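Methylxanthine N3-demethylase NdmB (Pseudomonas putida, PDB 6ICL) catalyses the N3-demethylation of theobromine and related methylxanthines, releasing formaldehyde, as a Rieske non-heme iron oxygenase of caffeine degradation. Local coordinates at residues V59-G63 with S278-N282; V67-N72 with G99-L103; P161-D165 with R270-W274; V184-E190 with E325-E330; V217-D223 with T366-E371. All blocks are in the same frame, centred on the assembly; numbering follows the deposited sequence.

Interaction 1: residues V59-G63 with S278-N282; sequences VTLLG and SPVDN
Val280 lies against the backbone of Thr60, and its side chain can be followed outward. Val280 CB comes 4.1 Å from Thr60 O. Val280 CG1, placed anti to the backbone N (chi1 170°), lies 3.8 Å from Thr60 O and also meets CB of Thr60. CG2, beside the backbone N, touches that same oxygen from its own branch. A water donates to Thr60 O and to Ser278 OG, and Ser278 OG is also bonded to Pro39 O. Two backbone bonds join the segments. Leu62 N donates to Pro279 O at 2.8 Å, nearly in line with the carbonyl. Gly63 N donates to Val280 O at 2.9 Å. Pro279 centres an inverse gamma turn. Pro279 CG packs 3.6 Å from Leu62 CD2, and Leu61 CD1 also touches this ring carbon. The strand axes stand 102° apart, so this is no sheet pairing. A hairpin end of the Rieske domain abuts a catalytic-domain strand at residues 278-281, the interdomain junction of a Rieske oxygenase subunit.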
# COMPACT_ATOMS: atom_id res chain seq x y z
N VAL A 59 -16.80 -5.46 -21.05
CA VAL A 59 -17.01 -4.02 -21.08
C VAL A 59 -18.37 -3.76 -20.47
O VAL A 59 -19.24 -4.64 -20.42
CB VAL A 59 -16.96 -3.38 -22.49
CG1 VAL A 59 -15.58 -3.50 -23.12
CG2 VAL A 59 -18.05 -4.01 -23.41
N THR A 60 -18.58 -2.53 -20.03
CA THR A 60 -19.86 -2.10 -19.49
C THR A 60 -20.37 -0.92 -20.31
O THR A 60 -19.62 0.03 -20.56
CB THR A 60 -19.73 -1.78 -18.00
OG1 THR A 60 -19.29 -2.97 -17.32
CG2 THR A 60 -21.08 -1.36 -17.41
N LEU A 61 -21.61 -1.01 -20.77
CA LEU A 61 -22.22 0.01 -21.62
C LEU A 61 -23.63 0.24 -21.10
O LEU A 61 -24.43 -0.70 -21.07
CB LEU A 61 -22.28 -0.40 -23.09
CG LEU A 61 -22.97 0.61 -24.01
CD1 LEU A 61 -22.33 1.99 -23.91
CD2 LEU A 61 -22.93 0.12 -25.47
N LEU A 62 -23.92 1.48 -20.71
CA LEU A 62 -25.24 1.86 -20.22
C LEU A 62 -25.66 0.95 -19.07
O LEU A 62 -26.82 0.58 -18.94
CB LEU A 62 -26.28 1.84 -21.35
CG LEU A 62 -26.11 2.97 -22.38
CD1 LEU A 62 -27.05 2.77 -23.58
CD2 LEU A 62 -26.35 4.31 -21.74
N GLY A 63 -24.70 0.61 -18.21
CA GLY A 63 -24.98 -0.26 -17.09
C GLY A 63 -25.02 -1.73 -17.43
O GLY A 63 -25.05 -2.55 -16.51
N SER A 278 -18.26 7.54 -23.96
CA SER A 278 -19.13 6.38 -23.89
C SER A 278 -19.85 6.33 -22.55
O SER A 278 -19.21 6.42 -21.50
CB SER A 278 -18.30 5.11 -24.07
OG SER A 278 -19.14 3.98 -24.06
N PRO A 279 -21.19 6.19 -22.54
CA PRO A 279 -21.92 6.16 -21.27
C PRO A 279 -21.78 4.81 -20.57
O PRO A 279 -22.64 3.93 -20.71
CB PRO A 279 -23.37 6.42 -21.70
CG PRO A 279 -23.42 5.78 -23.11
CD PRO A 279 -22.08 6.05 -23.72
N VAL A 280 -20.72 4.66 -19.78
CA VAL A 280 -20.43 3.39 -19.12
C VAL A 280 -21.53 3.04 -18.12
O VAL A 280 -22.10 1.95 -18.16
CB VAL A 280 -19.05 3.45 -18.44
CG1 VAL A 280 -18.86 2.24 -17.54
CG2 VAL A 280 -17.94 3.52 -19.51
N ASP A 281 -21.80 3.94 -17.19
CA ASP A 281 -22.84 3.73 -16.18
C ASP A 281 -23.29 5.10 -15.70
O ASP A 281 -22.93 6.13 -16.28
CB ASP A 281 -22.35 2.84 -15.03
CG ASP A 281 -21.10 3.41 -14.34
OD1 ASP A 281 -20.78 4.61 -14.52
OD2 ASP A 281 -20.42 2.66 -13.61
N ASN A 282 -24.03 5.11 -14.60
CA ASN A 282 -24.62 6.34 -14.10
C ASN A 282 -23.61 7.30 -13.49
O ASN A 282 -24.00 8.43 -13.17
CB ASN A 282 -25.71 6.02 -13.07
CG ASN A 282 -25.15 5.37 -11.82
OD1 ASN A 282 -24.59 4.28 -11.87
ND2 ASN A 282 -25.31 6.05 -10.69
O HOH W 1 -18.87 1.58 -22.68

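Interaction 2: residues V67-N72 with G99-L103; sequences VLARLN and GKDYL
Asn72 and Asp101 exchange bonds where two strands of the Rieske domain run antiparallel (N-to-C directions of the strand segments 166° apart). Strand 64-71 is in the larger sheet; strand 100-104, in another, leads to Cys105 of the [2Fe-2S] pocket. Nearer the cluster the contacts are apolar. Leu103 sends CD2 tip to tip against Val67 CG1 at 4.0 Å, and its CD1 meets Ala69 CB. Leu71 CD2 lies 3.6 Å from Tyr102 C. At the other end they are polar. With CG anti to the carbonyl carbon (chi1 -48°), Asn72 turns its amide toward Asp101. Asn72 N donates to Asp101 OD2 at 2.7 Å, on the anti side of the carboxylate and 26° out of its plane. Asp101 N returns a bond to Asn72 OD1 at 2.9 Å. The side chains slide past each other, flat groups almost parallel. Glu114 takes a bond from Asn72 ND2. A water also accepts from Asn72 ND2, at 3.3 Å, and donates to Asp101 O at 2.8 Å.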
# COMPACT_ATOMS: atom_id res chain seq x y z
N VAL A 67 -19.94 -8.99 -23.23
CA VAL A 67 -18.72 -9.70 -23.59
C VAL A 67 -18.42 -9.43 -25.06
O VAL A 67 -19.33 -9.45 -25.90
CB VAL A 67 -18.81 -11.21 -23.30
CG1 VAL A 67 -20.07 -11.82 -23.95
CG2 VAL A 67 -17.54 -11.92 -23.74
N LEU A 68 -17.17 -9.11 -25.36
CA LEU A 68 -16.66 -8.99 -26.71
C LEU A 68 -15.79 -10.21 -27.01
O LEU A 68 -14.98 -10.62 -26.17
CB LEU A 68 -15.83 -7.72 -26.89
CG LEU A 68 -16.52 -6.39 -26.51
CD1 LEU A 68 -15.59 -5.22 -26.73
CD2 LEU A 68 -17.83 -6.19 -27.31
N ALA A 69 -15.96 -10.79 -28.19
CA ALA A 69 -15.06 -11.85 -28.63
C ALA A 69 -14.98 -11.81 -30.14
O ALA A 69 -15.95 -11.45 -30.82
CB ALA A 69 -15.54 -13.22 -28.17
N ARG A 70 -13.83 -12.19 -30.66
CA ARG A 70 -13.63 -12.23 -32.10
C ARG A 70 -13.84 -13.67 -32.54
O ARG A 70 -13.06 -14.56 -32.16
CB ARG A 70 -12.25 -11.73 -32.52
CG ARG A 70 -12.06 -11.80 -34.03
CD ARG A 70 -11.27 -10.63 -34.53
NE ARG A 70 -10.04 -10.48 -33.77
CZ ARG A 70 -9.26 -9.42 -33.82
NH1 ARG A 70 -9.57 -8.40 -34.60
NH2 ARG A 70 -8.16 -9.39 -33.09
N LEU A 71 -14.92 -13.90 -33.29
CA LEU A 71 -15.30 -15.22 -33.79
C LEU A 71 -15.29 -15.15 -35.32
O LEU A 71 -16.00 -14.33 -35.90
CB LEU A 71 -16.69 -15.61 -33.28
CG LEU A 71 -16.95 -15.65 -31.77
CD1 LEU A 71 -18.34 -16.18 -31.48
CD2 LEU A 71 -15.91 -16.49 -31.05
N ASN A 72 -14.46 -15.98 -35.95
CA ASN A 72 -14.37 -16.05 -37.41
C ASN A 72 -14.11 -14.67 -37.99
O ASN A 72 -14.81 -14.21 -38.89
CB ASN A 72 -15.65 -16.64 -38.00
CG ASN A 72 -16.07 -17.92 -37.30
OD1 ASN A 72 -15.29 -18.86 -37.22
ND2 ASN A 72 -17.29 -17.94 -36.75
N GLY A 99 -13.52 -25.69 -37.92
CA GLY A 99 -13.26 -24.38 -38.50
C GLY A 99 -14.20 -23.25 -38.11
O GLY A 99 -14.09 -22.17 -38.69
N LYS A 100 -15.14 -23.45 -37.18
CA LYS A 100 -16.00 -22.36 -36.71
C LYS A 100 -15.62 -21.99 -35.28
O LYS A 100 -15.42 -22.86 -34.43
CB LYS A 100 -17.48 -22.74 -36.76
CG LYS A 100 -18.07 -22.93 -38.15
CD LYS A 100 -18.20 -21.61 -38.91
CE LYS A 100 -18.54 -21.86 -40.38
NZ LYS A 100 -18.07 -20.74 -41.23
N ASP A 101 -15.53 -20.68 -35.02
CA ASP A 101 -15.22 -20.19 -33.68
C ASP A 101 -16.46 -20.07 -32.81
O ASP A 101 -17.55 -19.77 -33.28
CB ASP A 101 -14.53 -18.82 -33.77
CG ASP A 101 -13.22 -18.89 -34.48
OD1 ASP A 101 -12.63 -19.99 -34.51
OD2 ASP A 101 -12.76 -17.85 -35.01
N TYR A 102 -16.26 -20.29 -31.51
CA TYR A 102 -17.32 -20.19 -30.53
C TYR A 102 -16.78 -19.51 -29.28
O TYR A 102 -15.58 -19.53 -28.99
CB TYR A 102 -17.90 -21.58 -30.17
CG TYR A 102 -18.47 -22.29 -31.38
CD1 TYR A 102 -19.79 -22.07 -31.78
CD2 TYR A 102 -17.68 -23.15 -32.14
CE1 TYR A 102 -20.31 -22.70 -32.91
CE2 TYR A 102 -18.19 -23.79 -33.28
CZ TYR A 102 -19.50 -23.56 -33.65
OH TYR A 102 -20.01 -24.17 -34.77
N LEU A 103 -17.70 -18.92 -28.55
CA LEU A 103 -17.41 -18.36 -27.23
C LEU A 103 -17.81 -19.40 -26.20
O LEU A 103 -19.00 -19.72 -26.05
CB LEU A 103 -18.15 -17.04 -27.05
CG LEU A 103 -18.11 -16.41 -25.65
CD1 LEU A 103 -16.70 -16.01 -25.30
CD2 LEU A 103 -19.02 -15.20 -25.71
O HOH W 2 -19.51 -19.81 -35.23

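Interaction 3: residues P161-D165 with R270-W274; sequences PYLSD and RFVLW
Asp165 OD1 is gripped by two donors. Ser164 OG donates at 2.8 Å to the anti lone pair of Asp165 OD1. Arg270 NH1 comes from across the contact to the syn side of Asp165 OD1, at 3.2 Å and 22° out of the carboxylate plane. The carboxylate and guanidinium planes are 45° apart, so the two groups do not meet flat. Arg270 NH2 also faces Asp165 OD2, but these two atoms are modelled too close and their exact placing is doubtful. Glu261 is a second acidic partner of Arg270. Ser164 OG sits between the backbone N and the carbonyl carbon (chi1 70°), which also brings it 3.4 Å from Val272 CG2. At the other end, Trp274 NE1 donates to Tyr162 O at 2.9 Å in a bent bond. That oxygen lies in the indole plane, while the N-H arrives above the carbonyl plane. Leu163 CB rests over the face of the Trp274 five-membered ring in a CH-pi contact, 3.8 Å from its centroid. A phenylalanine in place of Trp274 would probably leave the Tyr162 carbonyl without this donor and Leu163 with a smaller face to rest on. The chemistry changes along the contact: the charged bond from Arg270 NH1 to Asp165 OD1 holds one end of the loop to strand 270-281 of the catalytic domain, and a buried indole N-H holds the other.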
# COMPACT_ATOMS: atom_id res chain seq x y z
N PRO A 161 -20.53 7.38 -35.21
CA PRO A 161 -20.14 8.78 -35.26
C PRO A 161 -19.14 9.13 -36.36
O PRO A 161 -18.31 8.32 -36.78
CB PRO A 161 -19.53 9.01 -33.87
CG PRO A 161 -20.49 8.19 -32.98
CD PRO A 161 -20.81 6.95 -33.82
N TYR A 162 -19.22 10.39 -36.77
CA TYR A 162 -18.37 10.92 -37.82
C TYR A 162 -16.99 11.28 -37.30
O TYR A 162 -16.85 12.01 -36.32
CB TYR A 162 -19.04 12.16 -38.41
CG TYR A 162 -18.18 12.81 -39.45
CD1 TYR A 162 -18.09 12.26 -40.73
CD2 TYR A 162 -17.45 13.94 -39.14
CE1 TYR A 162 -17.29 12.84 -41.68
CE2 TYR A 162 -16.65 14.53 -40.08
CZ TYR A 162 -16.58 13.98 -41.34
OH TYR A 162 -15.77 14.59 -42.25
N LEU A 163 -15.96 10.82 -38.01
CA LEU A 163 -14.59 11.30 -37.86
C LEU A 163 -14.04 11.58 -39.25
O LEU A 163 -14.24 10.79 -40.16
CB LEU A 163 -13.70 10.27 -37.14
CG LEU A 163 -12.19 10.33 -37.39
CD1 LEU A 163 -11.55 11.50 -36.67
CD2 LEU A 163 -11.51 9.00 -37.01
N SER A 164 -13.37 12.71 -39.41
CA SER A 164 -12.85 13.07 -40.71
C SER A 164 -11.39 12.65 -40.83
O SER A 164 -10.65 12.63 -39.83
CB SER A 164 -12.98 14.58 -40.96
OG SER A 164 -12.09 15.33 -40.15
N ASP A 165 -10.99 12.31 -42.06
CA ASP A 165 -9.59 12.17 -42.48
C ASP A 165 -8.89 10.92 -41.94
O ASP A 165 -7.65 10.85 -42.05
CB ASP A 165 -8.73 13.37 -42.08
CG ASP A 165 -9.23 14.67 -42.67
OD1 ASP A 165 -10.08 15.34 -42.03
OD2 ASP A 165 -8.77 15.03 -43.77
N ARG A 270 -4.60 21.70 -41.81
CA ARG A 270 -5.69 21.27 -40.95
C ARG A 270 -5.19 20.33 -39.87
O ARG A 270 -4.19 19.62 -40.04
CB ARG A 270 -6.78 20.61 -41.76
CG ARG A 270 -7.50 21.56 -42.66
CD ARG A 270 -8.58 20.82 -43.40
NE ARG A 270 -8.11 19.50 -43.75
CZ ARG A 270 -8.76 18.38 -43.51
NH1 ARG A 270 -9.95 18.42 -42.92
NH2 ARG A 270 -8.24 17.22 -43.87
N PHE A 271 -5.92 20.33 -38.75
CA PHE A 271 -5.66 19.48 -37.60
C PHE A 271 -7.02 19.01 -37.11
O PHE A 271 -7.91 19.84 -36.91
CB PHE A 271 -4.91 20.28 -36.53
CG PHE A 271 -4.53 19.50 -35.31
CD1 PHE A 271 -3.33 18.81 -35.27
CD2 PHE A 271 -5.35 19.50 -34.18
CE1 PHE A 271 -2.96 18.10 -34.12
CE2 PHE A 271 -5.00 18.79 -33.03
CZ PHE A 271 -3.79 18.09 -33.00
N VAL A 272 -7.22 17.70 -36.95
CA VAL A 272 -8.48 17.16 -36.45
C VAL A 272 -8.29 16.61 -35.03
O VAL A 272 -7.41 15.77 -34.79
CB VAL A 272 -9.03 16.06 -37.37
CG1 VAL A 272 -10.31 15.47 -36.76
CG2 VAL A 272 -9.31 16.61 -38.76
N LEU A 273 -9.11 17.09 -34.10
CA LEU A 273 -9.21 16.54 -32.76
C LEU A 273 -10.61 15.98 -32.61
O LEU A 273 -11.60 16.69 -32.85
CB LEU A 273 -8.90 17.59 -31.68
CG LEU A 273 -8.78 17.06 -30.23
CD1 LEU A 273 -7.68 15.98 -30.08
CD2 LEU A 273 -8.56 18.18 -29.21
N TRP A 274 -10.69 14.71 -32.26
CA TRP A 274 -11.95 13.99 -32.17
C TRP A 274 -12.04 13.30 -30.82
O TRP A 274 -11.04 12.79 -30.29
CB TRP A 274 -12.03 12.98 -33.32
CG TRP A 274 -13.25 12.08 -33.41
CD1 TRP A 274 -14.34 12.25 -34.23
CD2 TRP A 274 -13.46 10.83 -32.73
NE1 TRP A 274 -15.21 11.19 -34.09
CE2 TRP A 274 -14.69 10.30 -33.18
CE3 TRP A 274 -12.71 10.10 -31.79
CZ2 TRP A 274 -15.20 9.07 -32.71
CZ3 TRP A 274 -13.20 8.88 -31.34
CH2 TRP A 274 -14.44 8.38 -31.79

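Interaction 4: residues V184-E190 with E325-E330; sequences VAERRWE and EIQTSE
Val184, at the N-cap position of helix 185-192, touches Glu325 first, with Val184 CG1 3.7 Å from Glu325 OE2. Glu186 CB packs on Ile326 CG1 at 3.9 Å. The Glu186 chain bends at chi2 (81°) toward two waters, while its OE1 is hydrogen-bonded to Tyr256. One water donates to Glu186 OE2 and Glu325 OE2. A second lies 3.0 Å from Glu186 OE2 and 2.6 Å from Glu325 OE1 and accepts from Ile326 N. Lys30 pairs with Glu325 OE1. Arg187 NH2 forms a salt bridge with Glu330 OE1 at 2.9 Å, while NH1 makes only weak bonds to the same carboxylate. Arg187 NE also bonds to Leu324 O, and NH2 to Pro323 O. The helix belongs to the catalytic domain, and the Rieske domain of a neighbouring subunit packs here, with its Arg85 on Arg187 and its cluster ligand His84 on Glu330. Such head-to-tail packing is characteristic of Rieske oxygenase trimers. Ile326 CD1 lies over one face of the Arg187 guanidinium, 3.5 Å from Arg187 NH1. Gln327 N reaches Glu330 OE1 at 3.0 Å, from the opposite face of the carboxylate to Arg187 NH2. Glu190 OE1 approaches Ile326 CD1, and Glu190 OE2 pairs with Arg343, which also binds Glu330.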
# COMPACT_ATOMS: atom_id res chain seq x y z
N VAL A 184 -20.72 11.94 -15.98
CA VAL A 184 -21.53 11.38 -17.05
C VAL A 184 -21.08 11.96 -18.38
O VAL A 184 -20.44 13.01 -18.46
CB VAL A 184 -23.03 11.63 -16.80
CG1 VAL A 184 -23.48 10.81 -15.60
CG2 VAL A 184 -23.30 13.12 -16.58
N ALA A 185 -21.45 11.25 -19.45
CA ALA A 185 -20.94 11.60 -20.78
C ALA A 185 -21.38 12.98 -21.26
O ALA A 185 -20.65 13.64 -22.02
CB ALA A 185 -21.37 10.53 -21.79
N GLU A 186 -22.57 13.46 -20.85
CA GLU A 186 -22.98 14.82 -21.25
C GLU A 186 -22.01 15.87 -20.73
O GLU A 186 -21.68 16.83 -21.44
CB GLU A 186 -24.40 15.14 -20.75
CG GLU A 186 -25.52 14.33 -21.41
CD GLU A 186 -25.68 12.94 -20.80
OE1 GLU A 186 -26.36 12.08 -21.41
OE2 GLU A 186 -25.13 12.69 -19.70
N ARG A 187 -21.53 15.72 -19.48
CA ARG A 187 -20.59 16.69 -18.94
C ARG A 187 -19.30 16.70 -19.72
O ARG A 187 -18.65 17.75 -19.88
CB ARG A 187 -20.29 16.40 -17.47
CG ARG A 187 -21.48 16.35 -16.55
CD ARG A 187 -21.91 17.72 -16.17
NE ARG A 187 -22.82 17.71 -15.03
CZ ARG A 187 -23.53 18.78 -14.68
NH1 ARG A 187 -23.41 19.89 -15.40
NH2 ARG A 187 -24.36 18.74 -13.64
N ARG A 188 -18.86 15.52 -20.17
CA ARG A 188 -17.62 15.46 -20.95
C ARG A 188 -17.79 16.15 -22.30
O ARG A 188 -16.89 16.89 -22.75
CB ARG A 188 -17.18 14.01 -21.15
CG ARG A 188 -15.66 13.85 -21.23
CD ARG A 188 -15.20 14.10 -22.63
NE ARG A 188 -13.77 14.39 -22.74
CZ ARG A 188 -13.23 15.59 -22.56
NH1 ARG A 188 -13.99 16.64 -22.24
NH2 ARG A 188 -11.92 15.75 -22.70
N TRP A 189 -18.91 15.92 -22.98
CA TRP A 189 -19.17 16.56 -24.26
C TRP A 189 -19.21 18.08 -24.12
O TRP A 189 -18.54 18.81 -24.86
CB TRP A 189 -20.48 16.03 -24.84
CG TRP A 189 -20.69 16.39 -26.27
CD1 TRP A 189 -20.39 15.62 -27.35
CD2 TRP A 189 -21.25 17.61 -26.77
NE1 TRP A 189 -20.74 16.28 -28.51
CE2 TRP A 189 -21.27 17.51 -28.18
CE3 TRP A 189 -21.74 18.78 -26.17
CZ2 TRP A 189 -21.75 18.54 -29.01
CZ3 TRP A 189 -22.23 19.81 -27.01
CH2 TRP A 189 -22.23 19.67 -28.40
N GLU A 190 -19.97 18.58 -23.14
CA GLU A 190 -20.06 20.03 -22.97
C GLU A 190 -18.71 20.63 -22.61
O GLU A 190 -18.42 21.77 -22.99
CB GLU A 190 -21.08 20.39 -21.89
CG GLU A 190 -22.48 19.96 -22.26
CD GLU A 190 -23.49 20.50 -21.28
OE1 GLU A 190 -23.08 21.01 -20.22
OE2 GLU A 190 -24.70 20.39 -21.55
N GLU A 325 -25.53 14.21 -13.08
CA GLU A 325 -26.54 14.41 -14.11
C GLU A 325 -26.82 15.89 -14.32
O GLU A 325 -26.86 16.67 -13.36
CB GLU A 325 -27.82 13.68 -13.73
CG GLU A 325 -27.77 12.18 -13.98
CD GLU A 325 -27.75 11.84 -15.47
OE1 GLU A 325 -28.26 12.65 -16.27
OE2 GLU A 325 -27.22 10.78 -15.85
N ILE A 326 -26.99 16.27 -15.58
CA ILE A 326 -27.44 17.62 -15.92
C ILE A 326 -28.70 17.94 -15.14
O ILE A 326 -29.65 17.15 -15.16
CB ILE A 326 -27.70 17.74 -17.44
CG1 ILE A 326 -26.45 17.39 -18.24
CG2 ILE A 326 -28.19 19.12 -17.79
CD1 ILE A 326 -25.26 18.14 -17.83
N GLN A 327 -28.74 19.09 -14.48
CA GLN A 327 -29.91 19.50 -13.71
C GLN A 327 -30.65 20.65 -14.40
O GLN A 327 -30.04 21.50 -15.05
CB GLN A 327 -29.52 19.94 -12.30
CG GLN A 327 -28.80 18.89 -11.51
CD GLN A 327 -29.71 17.75 -11.15
OE1 GLN A 327 -30.68 17.94 -10.41
NE2 GLN A 327 -29.42 16.56 -11.67
N THR A 328 -31.98 20.68 -14.21
CA THR A 328 -32.79 21.73 -14.84
C THR A 328 -32.51 23.11 -14.25
O THR A 328 -32.71 24.12 -14.92
CB THR A 328 -34.28 21.40 -14.70
OG1 THR A 328 -34.59 21.25 -13.31
CG2 THR A 328 -34.62 20.10 -15.42
N SER A 329 -32.03 23.17 -13.01
CA SER A 329 -31.79 24.44 -12.34
C SER A 329 -30.50 25.14 -12.79
O SER A 329 -30.26 26.27 -12.35
CB SER A 329 -31.72 24.23 -10.83
OG SER A 329 -30.45 23.69 -10.47
N GLU A 330 -29.66 24.50 -13.60
CA GLU A 330 -28.41 25.14 -14.01
C GLU A 330 -28.69 26.39 -14.84
O GLU A 330 -29.63 26.42 -15.65
CB GLU A 330 -27.53 24.15 -14.78
CG GLU A 330 -26.76 23.17 -13.87
CD GLU A 330 -26.25 21.94 -14.63
OE1 GLU A 330 -26.29 20.82 -14.08
OE2 GLU A 330 -25.86 22.08 -15.80
O HOH W 3 -26.69 14.27 -17.63
O HOH W 4 -26.27 10.43 -18.49

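Interaction 5: residues V217-D223 with T366-E371; sequences VYVNRVD and TNVIEE
Arg221 and Val368 form an antiparallel hydrogen-bonded pair. Arg221 N donates to Val368 O at 2.9 Å, and Val368 N returns a bond to Arg221 O at 2.8 Å, on a lone pair in the carbonyl plane. Side chains continue the pairing at both ends. Asn220 OD1 accepts from Glu370 N at 3.1 Å. Asn367 OD1 accepts from Asp223 N at 2.9 Å in an almost straight bond. Glu370 OE2 takes Val219 N at 2.8 Å, nearly in line with its C-O bond. With this single beta bridge and the flanking bonds the C-terminal tail lies along strand 219-222, outermost in the large antiparallel sheet of the catalytic domain. The extended chain of Glu370 (chi2 178°) carries its carboxylate to the edge of the Tyr218 ring, with the planes 80° apart. Ile369 CD1 packs 3.7 Å from Val222 CG2. A water donates to Asn220 OD1 and to Glu370 O. Replacing Asn220 with an alanine would probably leave Glu370 N without its side-chain acceptor and remove one anchor of this water. Further out, Lys337 pairs with Glu370 OE2. The Arg221 side chain reaches Glu348 in a salt bridge and Trp345 in a cation-pi contact, both on helix 337-355.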
# COMPACT_ATOMS: atom_id res chain seq x y z
N VAL A 217 -22.36 32.35 -33.67
CA VAL A 217 -22.26 30.93 -33.96
C VAL A 217 -23.64 30.40 -34.32
O VAL A 217 -24.57 30.47 -33.51
CB VAL A 217 -21.67 30.14 -32.78
CG1 VAL A 217 -22.28 30.62 -31.47
CG2 VAL A 217 -21.90 28.66 -32.99
N TYR A 218 -23.77 29.88 -35.53
CA TYR A 218 -24.98 29.19 -35.93
C TYR A 218 -24.84 27.72 -35.61
O TYR A 218 -23.82 27.09 -35.92
CB TYR A 218 -25.23 29.39 -37.42
CG TYR A 218 -25.60 30.82 -37.76
CD1 TYR A 218 -26.80 31.37 -37.32
CD2 TYR A 218 -24.75 31.62 -38.52
CE1 TYR A 218 -27.15 32.67 -37.63
CE2 TYR A 218 -25.09 32.93 -38.83
CZ TYR A 218 -26.30 33.45 -38.38
OH TYR A 218 -26.65 34.75 -38.69
N VAL A 219 -25.87 27.16 -34.97
CA VAL A 219 -25.90 25.76 -34.60
C VAL A 219 -26.96 25.08 -35.43
O VAL A 219 -28.15 25.40 -35.31
CB VAL A 219 -26.18 25.58 -33.10
CG1 VAL A 219 -26.15 24.10 -32.76
CG2 VAL A 219 -25.17 26.38 -32.27
N ASN A 220 -26.55 24.13 -36.27
CA ASN A 220 -27.46 23.35 -37.09
C ASN A 220 -27.56 21.91 -36.59
O ASN A 220 -26.62 21.37 -35.99
CB ASN A 220 -26.99 23.32 -38.54
CG ASN A 220 -26.84 24.70 -39.13
OD1 ASN A 220 -27.48 25.66 -38.68
ND2 ASN A 220 -25.99 24.82 -40.14
N ARG A 221 -28.71 21.30 -36.86
CA ARG A 221 -28.89 19.86 -36.80
C ARG A 221 -28.93 19.33 -38.23
O ARG A 221 -29.83 19.70 -39.00
CB ARG A 221 -30.19 19.49 -36.08
CG ARG A 221 -30.33 20.03 -34.65
CD ARG A 221 -31.57 19.40 -34.05
NE ARG A 221 -31.95 19.93 -32.75
CZ ARG A 221 -33.06 19.55 -32.13
NH1 ARG A 221 -33.86 18.67 -32.72
NH2 ARG A 221 -33.38 20.03 -30.94
N VAL A 222 -27.96 18.50 -38.60
CA VAL A 222 -27.81 17.98 -39.95
C VAL A 222 -27.50 16.49 -39.86
O VAL A 222 -26.42 16.11 -39.38
CB VAL A 222 -26.70 18.72 -40.71
CG1 VAL A 222 -26.55 18.14 -42.10
CG2 VAL A 222 -26.96 20.22 -40.75
N ASP A 223 -28.43 15.65 -40.30
CA ASP A 223 -28.21 14.21 -40.45
C ASP A 223 -27.67 13.58 -39.16
O ASP A 223 -26.66 12.87 -39.17
CB ASP A 223 -27.25 13.94 -41.62
CG ASP A 223 -27.76 14.50 -42.95
OD1 ASP A 223 -28.97 14.44 -43.20
OD2 ASP A 223 -26.93 14.98 -43.76
N THR A 366 -34.53 14.80 -38.59
CA THR A 366 -35.02 16.08 -39.10
C THR A 366 -33.94 17.16 -39.01
O THR A 366 -33.52 17.53 -37.91
CB THR A 366 -36.26 16.54 -38.32
OG1 THR A 366 -37.34 15.62 -38.56
CG2 THR A 366 -36.66 17.94 -38.74
N ASN A 367 -33.50 17.68 -40.16
CA ASN A 367 -32.52 18.74 -40.13
C ASN A 367 -33.16 20.05 -39.71
O ASN A 367 -34.35 20.28 -39.90
CB ASN A 367 -31.85 18.88 -41.49
CG ASN A 367 -31.01 17.68 -41.83
OD1 ASN A 367 -31.03 16.69 -41.10
ND2 ASN A 367 -30.27 17.76 -42.92
N VAL A 368 -32.36 20.90 -39.07
CA VAL A 368 -32.82 22.18 -38.55
C VAL A 368 -31.68 23.16 -38.74
O VAL A 368 -30.67 23.11 -38.02
CB VAL A 368 -33.24 22.10 -37.07
CG1 VAL A 368 -33.69 23.45 -36.58
CG2 VAL A 368 -34.35 21.08 -36.86
N ILE A 369 -31.80 24.05 -39.72
CA ILE A 369 -30.78 25.03 -40.04
C ILE A 369 -31.19 26.35 -39.41
O ILE A 369 -32.32 26.82 -39.63
CB ILE A 369 -30.60 25.18 -41.56
CG1 ILE A 369 -30.45 23.79 -42.19
CG2 ILE A 369 -29.42 26.07 -41.89
CD1 ILE A 369 -29.35 22.95 -41.57
N GLU A 370 -30.29 26.96 -38.64
CA GLU A 370 -30.63 28.18 -37.91
C GLU A 370 -30.91 29.30 -38.91
O GLU A 370 -29.97 29.86 -39.49
CB GLU A 370 -29.53 28.57 -36.93
CG GLU A 370 -30.04 29.39 -35.74
CD GLU A 370 -28.97 29.76 -34.72
OE1 GLU A 370 -29.19 30.73 -33.95
OE2 GLU A 370 -27.92 29.08 -34.67
N GLU A 371 -32.20 29.59 -39.12
CA GLU A 371 -32.77 30.62 -40.00
C GLU A 371 -34.17 30.16 -40.42
O GLU A 371 -35.17 30.51 -39.79
CB GLU A 371 -31.93 30.89 -41.26
CG GLU A 371 -31.76 32.38 -41.60
CD GLU A 371 -30.81 33.09 -40.64
OE1 GLU A 371 -30.83 34.35 -40.57
OE2 GLU A 371 -30.04 32.39 -39.94
O HOH W 5 -27.72 28.17 -39.49
O HOH W 6 -34.02 17.13 -35.31

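Overall arrangement
From the N terminus, interaction 1 opens at 59-63 and closes a loop of over 200 residues at 278-282. Interaction 2 lies within that loop and joins the two sheets of the Rieske domain. It touches interaction 1 through neighbouring strands 57-61 and 64-71. Interaction 3 is enclosed by interaction 1 and shares strand 270-281 with it. Interaction 4 opens at 184-190 but closes at 325-330, so it crosses interactions 1 and 3. Interaction 5 opens at 217-223, closes at 366-371, the last residues modelled, and crosses 1, 3 and 4. Interaction 1 joins the two domains, 4 joins helix to loop within the catalytic domain, and 3 and 5 fasten a loop and the tail to its sheet.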